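Local atomic coordinates of TbpB (Actinobacillus pleuropneumoniae, PDB entry 3HOL), a protein that probably binds host transferrin at the bacterial cell surface as the lipoprotein part of the transferrin receptor used for iron acquisition. Residues A[60-63]-A[64-67]; A[142-145]-A[146-150]; A[364-367]-A[368-371]. All coordinates share one frame; numbering follows the deposited sequence.

Contact 1: A[60-63]-A[64-67]; sequences VPYK and ANSS
Y62 and K63 meet N65 and S66 in a local contact round the start of a short, weakly bonded helix. It sits on the surface of the N-terminal half of the chain, in the connection that joins the two outermost strands, 50-52 and 72-74, of a five-stranded antiparallel sheet. A type II beta turn from V60 to K63 leads into the helix. The carbonyl of Y62 then accepts from S66 N at 3.3 Å. The next carbonyl is used by a side chain. S66 OG donates to K63 O at 2.6 Å, tilted 18° from the carbonyl plane, and S66 N adds a weak bond to the same oxygen. The hydroxyl can bend back to this oxygen because OG stands between the backbone N and the carbonyl carbon (chi1 80°). A water joins S66 OG to K63 NZ, which ties the far end of the lysine to the same turn. One residue further along, S67 OG and S67 N both donate to A64 O.

On another side, Y62 and N65 lie alongside each other and point the same way. N65 ND2 comes to 3.8 Å from Y62 CD1, and the amide is turned 53° from the ring. Their polar ends have partners outside residues 60-67: Y62 OH bonds E50, and N65 ND2 bonds E99. The Y62 ring also stacks with Y102. This is a beta turn running into a single helical turn, with serine hydroxyls bonded back to carbonyls, laid against an antiparallel sheet.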
loop_
_atom_site.group_PDB
_atom_site.type_symbol
_atom_site.label_atom_id
_atom_site.label_comp_id
_atom_site.label_asym_id
_atom_site.label_seq_id
_atom_site.Cartn_x
_atom_site.Cartn_y
_atom_site.Cartn_z
ATOM N N VAL A 60 -15.393 -12.908 -2.606
ATOM C CA VAL A 60 -16.166 -11.963 -1.838
ATOM C C VAL A 60 -16.093 -12.357 -0.348
ATOM O O VAL A 60 -16.150 -13.551 -0.036
ATOM C CB VAL A 60 -17.599 -11.938 -2.370
ATOM C CG1 VAL A 60 -18.406 -10.897 -1.710
ATOM C CG2 VAL A 60 -17.564 -11.604 -3.881
ATOM N N PRO A 61 -15.938 -11.368 0.572
ATOM C CA PRO A 61 -15.913 -11.732 1.983
ATOM C C PRO A 61 -17.144 -12.567 2.395
ATOM O O PRO A 61 -18.255 -12.269 1.973
ATOM C CB PRO A 61 -15.943 -10.380 2.699
ATOM C CG PRO A 61 -15.428 -9.394 1.752
ATOM C CD PRO A 61 -15.697 -9.920 0.360
ATOM N N TYR A 62 -16.946 -13.606 3.202
ATOM C CA TYR A 62 -18.059 -14.402 3.758
ATOM C C TYR A 62 -18.921 -15.133 2.737
ATOM O O TYR A 62 -20.058 -15.535 3.020
ATOM C CB TYR A 62 -18.918 -13.526 4.702
ATOM C CG TYR A 62 -18.098 -13.130 5.915
ATOM C CD1 TYR A 62 -17.791 -14.076 6.891
ATOM C CD2 TYR A 62 -17.585 -11.837 6.052
ATOM C CE1 TYR A 62 -17.010 -13.742 8.005
ATOM C CE2 TYR A 62 -16.801 -11.475 7.159
ATOM C CZ TYR A 62 -16.520 -12.450 8.133
ATOM O OH TYR A 62 -15.753 -12.138 9.231
ATOM N N LYS A 63 -18.373 -15.325 1.541
ATOM C CA LYS A 63 -19.059 -16.094 0.510
ATOM C C LYS A 63 -19.629 -17.437 1.037
ATOM O O LYS A 63 -20.765 -17.786 0.712
ATOM C CB LYS A 63 -18.116 -16.385 -0.675
ATOM C CG LYS A 63 -18.600 -17.536 -1.566
ATOM C CD LYS A 63 -19.769 -17.125 -2.425
ATOM C CE LYS A 63 -20.167 -18.249 -3.430
ATOM N NZ LYS A 63 -21.228 -17.666 -4.292
ATOM N N ALA A 64 -18.834 -18.182 1.814
ATOM C CA ALA A 64 -19.258 -19.496 2.316
ATOM C C ALA A 64 -20.510 -19.376 3.203
ATOM O O ALA A 64 -21.434 -20.185 3.069
ATOM C CB ALA A 64 -18.116 -20.202 3.086
ATOM N N ASN A 65 -20.526 -18.359 4.068
ATOM C CA ASN A 65 -21.657 -18.063 4.939
ATOM C C ASN A 65 -22.935 -17.910 4.129
ATOM O O ASN A 65 -24.011 -18.345 4.555
ATOM C CB ASN A 65 -21.436 -16.733 5.669
ATOM C CG ASN A 65 -20.654 -16.873 6.955
ATOM O OD1 ASN A 65 -19.797 -17.748 7.089
ATOM N ND2 ASN A 65 -20.925 -15.987 7.906
ATOM N N SER A 66 -22.806 -17.275 2.963
ATOM C CA SER A 66 -23.961 -16.913 2.149
ATOM C C SER A 66 -24.729 -18.088 1.531
ATOM O O SER A 66 -25.899 -17.947 1.158
ATOM C CB SER A 66 -23.566 -15.877 1.088
ATOM O OG SER A 66 -22.929 -16.483 -0.028
ATOM N N SER A 67 -24.078 -19.247 1.436
ATOM C CA SER A 67 -24.750 -20.476 0.996
ATOM C C SER A 67 -25.936 -20.875 1.872
ATOM O O SER A 67 -26.798 -21.603 1.412
ATOM C CB SER A 67 -23.763 -21.646 0.948
ATOM O OG SER A 67 -23.415 -22.055 2.272
HETATM O O HOH W 1 -23.527 -17.732 -2.127
#

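Contact 2: A[142-145]-A[146-150]; sequences NYLN and DDYYT
L144 lies beside Y148, pointing the same way, while the side chain of D147 passes at a slant to it. The three belong to an alpha turn, closed by the i+4 backbone bond from Y148 N to L144 O, in the long loop between strands 119-133 and 171-178 of the N-lobe beta barrel. It is not part of a regular helix. L144 O takes two donors. Y148 N comes nearly head-on at 3.0 Å, and D147 N stands above the carbonyl plane, 54° out of it.

The leucine CG lies anti to its carbonyl carbon (chi1 -67°). From there CD1 reaches the edge of the Y148 ring, near the ring plane, 4.0 Å from CE2. The other branch, CD2, is 3.7 Å from D147 OD2, and L144 CB is equally close to that oxygen. OD2 touches the leucine by van der Waals contact. D147 OD1 forms a salt bridge with K168, and OD2 too has a polar partner outside the turn. D147 CB covers part of one face of the Y148 ring, offset toward the rim. The same ring meets that of H169, later in the same loop, with the planes about 10° apart.

Two waters bridge the polar groups of the turn. N145 OD1 accepts from both. One of these waters also donates to T150 O and accepts from L144 N. The other bridges N145 OD1 to Y148 O, at 2.6 Å from that carbonyl oxygen.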
loop_
_atom_site.group_PDB
_atom_site.type_symbol
_atom_site.label_atom_id
_atom_site.label_comp_id
_atom_site.label_asym_id
_atom_site.label_seq_id
_atom_site.Cartn_x
_atom_site.Cartn_y
_atom_site.Cartn_z
ATOM N N ASN A 142 -41.828 2.304 8.445
ATOM C CA ASN A 142 -42.359 0.970 8.523
ATOM C C ASN A 142 -42.600 0.346 7.131
ATOM O O ASN A 142 -42.204 -0.808 6.865
ATOM C CB ASN A 142 -43.661 1.038 9.326
ATOM C CG ASN A 142 -43.437 0.881 10.801
ATOM O OD1 ASN A 142 -42.412 0.391 11.250
ATOM N ND2 ASN A 142 -44.422 1.286 11.577
ATOM N N TYR A 143 -43.240 1.108 6.250
ATOM C CA TYR A 143 -43.711 0.575 4.979
ATOM C C TYR A 143 -43.330 1.429 3.777
ATOM O O TYR A 143 -43.866 2.513 3.593
ATOM C CB TYR A 143 -45.237 0.354 5.031
ATOM C CG TYR A 143 -45.714 -0.360 6.294
ATOM C CD1 TYR A 143 -45.287 -1.652 6.581
ATOM C CD2 TYR A 143 -46.602 0.264 7.198
ATOM C CE1 TYR A 143 -45.753 -2.336 7.730
ATOM C CE2 TYR A 143 -47.042 -0.400 8.381
ATOM C CZ TYR A 143 -46.624 -1.711 8.621
ATOM O OH TYR A 143 -47.008 -2.401 9.765
ATOM N N LEU A 144 -42.403 0.935 2.947
ATOM C CA LEU A 144 -42.012 1.630 1.692
ATOM C C LEU A 144 -41.800 0.597 0.578
ATOM O O LEU A 144 -40.679 0.360 0.086
ATOM C CB LEU A 144 -40.763 2.500 1.886
ATOM C CG LEU A 144 -40.833 3.736 2.779
ATOM C CD1 LEU A 144 -39.417 4.216 3.181
ATOM C CD2 LEU A 144 -41.652 4.883 2.108
ATOM N N ASN A 145 -42.898 -0.041 0.205
ATOM C CA ASN A 145 -42.857 -1.190 -0.691
ATOM C C ASN A 145 -42.399 -0.822 -2.110
ATOM O O ASN A 145 -41.985 -1.699 -2.851
ATOM C CB ASN A 145 -44.228 -1.895 -0.739
ATOM C CG ASN A 145 -44.581 -2.645 0.561
ATOM O OD1 ASN A 145 -43.715 -3.136 1.317
ATOM N ND2 ASN A 145 -45.879 -2.775 0.797
ATOM N N ASP A 146 -42.486 0.450 -2.501
ATOM C CA ASP A 146 -41.994 0.818 -3.845
ATOM C C ASP A 146 -40.486 1.096 -3.825
ATOM O O ASP A 146 -39.848 1.148 -4.892
ATOM C CB ASP A 146 -42.723 2.028 -4.409
ATOM C CG ASP A 146 -44.250 1.834 -4.452
ATOM O OD1 ASP A 146 -44.686 0.690 -4.567
ATOM O OD2 ASP A 146 -44.981 2.838 -4.390
ATOM N N ASP A 147 -39.937 1.263 -2.617
ATOM C CA ASP A 147 -38.510 1.648 -2.428
ATOM C C ASP A 147 -37.611 0.467 -2.110
ATOM O O ASP A 147 -36.478 0.415 -2.629
ATOM C CB ASP A 147 -38.343 2.694 -1.322
ATOM C CG ASP A 147 -38.923 4.022 -1.691
ATOM O OD1 ASP A 147 -38.282 4.735 -2.484
ATOM O OD2 ASP A 147 -40.032 4.351 -1.198
ATOM N N TYR A 148 -38.090 -0.449 -1.256
ATOM C CA TYR A 148 -37.257 -1.561 -0.726
ATOM C C TYR A 148 -37.966 -2.922 -0.738
ATOM O O TYR A 148 -39.217 -2.981 -0.727
ATOM C CB TYR A 148 -36.794 -1.264 0.703
ATOM C CG TYR A 148 -36.144 0.094 0.854
ATOM C CD1 TYR A 148 -34.838 0.314 0.390
ATOM C CD2 TYR A 148 -36.822 1.158 1.463
ATOM C CE1 TYR A 148 -34.218 1.557 0.518
ATOM C CE2 TYR A 148 -36.200 2.448 1.586
ATOM C CZ TYR A 148 -34.897 2.609 1.122
ATOM O OH TYR A 148 -34.267 3.826 1.223
ATOM N N TYR A 149 -37.171 -3.986 -0.760
ATOM C CA TYR A 149 -37.701 -5.353 -0.746
ATOM C C TYR A 149 -37.942 -5.868 0.678
ATOM O O TYR A 149 -37.998 -7.089 0.908
ATOM C CB TYR A 149 -36.755 -6.319 -1.478
ATOM C CG TYR A 149 -36.478 -6.020 -2.927
ATOM C CD1 TYR A 149 -37.412 -6.311 -3.922
ATOM C CD2 TYR A 149 -35.237 -5.499 -3.315
ATOM C CE1 TYR A 149 -37.136 -6.038 -5.264
ATOM C CE2 TYR A 149 -34.951 -5.224 -4.627
ATOM C CZ TYR A 149 -35.897 -5.504 -5.601
ATOM O OH TYR A 149 -35.552 -5.231 -6.891
ATOM N N THR A 150 -38.061 -4.967 1.646
ATOM C CA THR A 150 -38.277 -5.378 3.044
ATOM C C THR A 150 -39.145 -4.324 3.741
ATOM O O THR A 150 -39.395 -3.280 3.166
ATOM C CB THR A 150 -36.896 -5.615 3.787
ATOM O OG1 THR A 150 -37.103 -6.304 5.038
ATOM C CG2 THR A 150 -36.137 -4.302 3.986
HETATM O O HOH W 2 -41.714 -1.872 2.904
HETATM O O HOH W 3 -41.224 -4.512 -0.038
#

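Contact 3: A[364-367]-A[368-371]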
loop_
_atom_site.group_PDB
_atom_site.type_symbol
_atom_site.label_atom_id
_atom_site.label_comp_id
_atom_site.label_asym_id
_atom_site.label_seq_id
_atom_site.Cartn_x
_atom_site.Cartn_y
_atom_site.Cartn_z
ATOM N N ARG A 364 9.395 7.839 -2.433
ATOM C CA ARG A 364 10.130 8.709 -3.381
ATOM C C ARG A 364 10.026 10.159 -3.036
ATOM O O ARG A 364 8.949 10.636 -2.664
ATOM C CB ARG A 364 9.567 8.598 -4.807
ATOM C CG ARG A 364 9.878 7.326 -5.511
ATOM C CD ARG A 364 11.349 7.270 -6.006
ATOM N NE ARG A 364 11.574 5.983 -6.688
ATOM C CZ ARG A 364 11.751 5.821 -8.001
ATOM N NH1 ARG A 364 11.925 4.587 -8.473
ATOM N NH2 ARG A 364 11.753 6.868 -8.839
ATOM N N THR A 365 11.109 10.893 -3.272
ATOM C CA THR A 365 11.076 12.370 -3.197
ATOM C C THR A 365 10.060 12.953 -4.196
ATOM O O THR A 365 10.046 12.560 -5.376
ATOM C CB THR A 365 12.469 12.939 -3.523
ATOM O OG1 THR A 365 13.417 12.361 -2.616
ATOM C CG2 THR A 365 12.498 14.504 -3.441
ATOM N N ALA A 366 9.233 13.907 -3.755
ATOM C CA ALA A 366 8.381 14.628 -4.702
ATOM C C ALA A 366 9.271 15.309 -5.767
ATOM O O ALA A 366 10.308 15.932 -5.439
ATOM C CB ALA A 366 7.455 15.655 -3.962
ATOM N N THR A 367 8.905 15.153 -7.036
ATOM C CA THR A 367 9.796 15.596 -8.125
ATOM C C THR A 367 10.021 17.110 -8.046
ATOM O O THR A 367 11.100 17.602 -8.390
ATOM C CB THR A 367 9.303 15.151 -9.512
ATOM O OG1 THR A 367 9.041 13.726 -9.500
ATOM C CG2 THR A 367 10.358 15.484 -10.604
ATOM N N ASP A 368 9.048 17.850 -7.530
ATOM C CA ASP A 368 9.256 19.306 -7.395
ATOM C C ASP A 368 10.293 19.661 -6.340
ATOM O O ASP A 368 10.768 20.794 -6.349
ATOM C CB ASP A 368 7.966 20.080 -7.112
ATOM C CG ASP A 368 7.318 19.662 -5.834
ATOM O OD1 ASP A 368 7.149 18.441 -5.629
ATOM O OD2 ASP A 368 6.964 20.539 -5.028
ATOM N N LYS A 369 10.601 18.717 -5.438
ATOM C CA LYS A 369 11.618 18.878 -4.399
ATOM C C LYS A 369 13.008 18.323 -4.760
ATOM O O LYS A 369 13.942 18.424 -3.957
ATOM C CB LYS A 369 11.152 18.255 -3.076
ATOM C CG LYS A 369 9.848 18.811 -2.517
ATOM C CD LYS A 369 9.858 20.360 -2.341
ATOM C CE LYS A 369 8.831 20.786 -1.264
ATOM N NZ LYS A 369 7.430 20.596 -1.797
ATOM N N MET A 370 13.163 17.730 -5.940
ATOM C CA MET A 370 14.485 17.217 -6.334
ATOM C C MET A 370 15.418 18.405 -6.551
ATOM O O MET A 370 15.017 19.367 -7.194
ATOM C CB MET A 370 14.426 16.410 -7.636
ATOM C CG MET A 370 13.770 15.018 -7.521
ATOM S SD MET A 370 14.664 13.928 -6.417
ATOM C CE MET A 370 16.195 13.706 -7.347
ATOM N N PRO A 371 16.647 18.345 -6.014
ATOM C CA PRO A 371 17.577 19.446 -6.266
ATOM C C PRO A 371 17.737 19.663 -7.761
ATOM O O PRO A 371 17.775 18.703 -8.513
ATOM C CB PRO A 371 18.895 18.933 -5.647
ATOM C CG PRO A 371 18.470 17.974 -4.605
ATOM C CD PRO A 371 17.262 17.288 -5.186
HETATM O O HOH W 4 12.887 19.791 -8.752
#
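Van der Waals contact comes mainly from T365 and M370, whose side chains cross at a slant. The sulfur SD of M370 lies 3.7 Å from T365 CG2, and the same methyl is 4.0 Å from K369 CB. T365 presents this methyl because CG2 is anti to the backbone N, which leaves OG1 to bond G478 O. The bend of M370 at chi2 (-62°) turns the sulfur toward the threonine. F476 touches both side chains. On the exposed side, D368 OD1 comes within 3.3 Å of A366 CB.

Backbone bonds close a short 3-10 turn. K369 N donates to A366 O at 2.8 Å, and M370 N donates to T367 O at 3.2 Å. A single water donates to both T367 O and M370 O. The turn lies in the linker from strand 356-363 of the C-lobe handle domain to strand 375-387 of the C-lobe barrel.

One charged pair, of two exposed residues, lies beside the turn. K369 NZ forms a salt bridge with D368 OD2 at 3.3 Å, on the syn side but 35° out of the carboxylate plane.

Overall arrangement
The three contacts follow in series along the chain without touching. Centres of contacts 1 and 2 lie about 26 Å apart, on the same side of the chain's centre; that of contact 3 is on the opposite side, about 45 and 55 Å away. None is a core contact: 1 and 2 are at the surface, and 3 is partly buried through T365 and M370. No strand or helix is shared. Contact 1 lies on a five-stranded sheet, contact 2 in a loop of the N-lobe barrel, and contact 3 between the C-lobe handle and barrel. Serine hydroxyls mark contact 1, a leucine-tyrosine pair with two bridging waters contact 2, and a sulfur-methyl contact with a salt bridge contact 3.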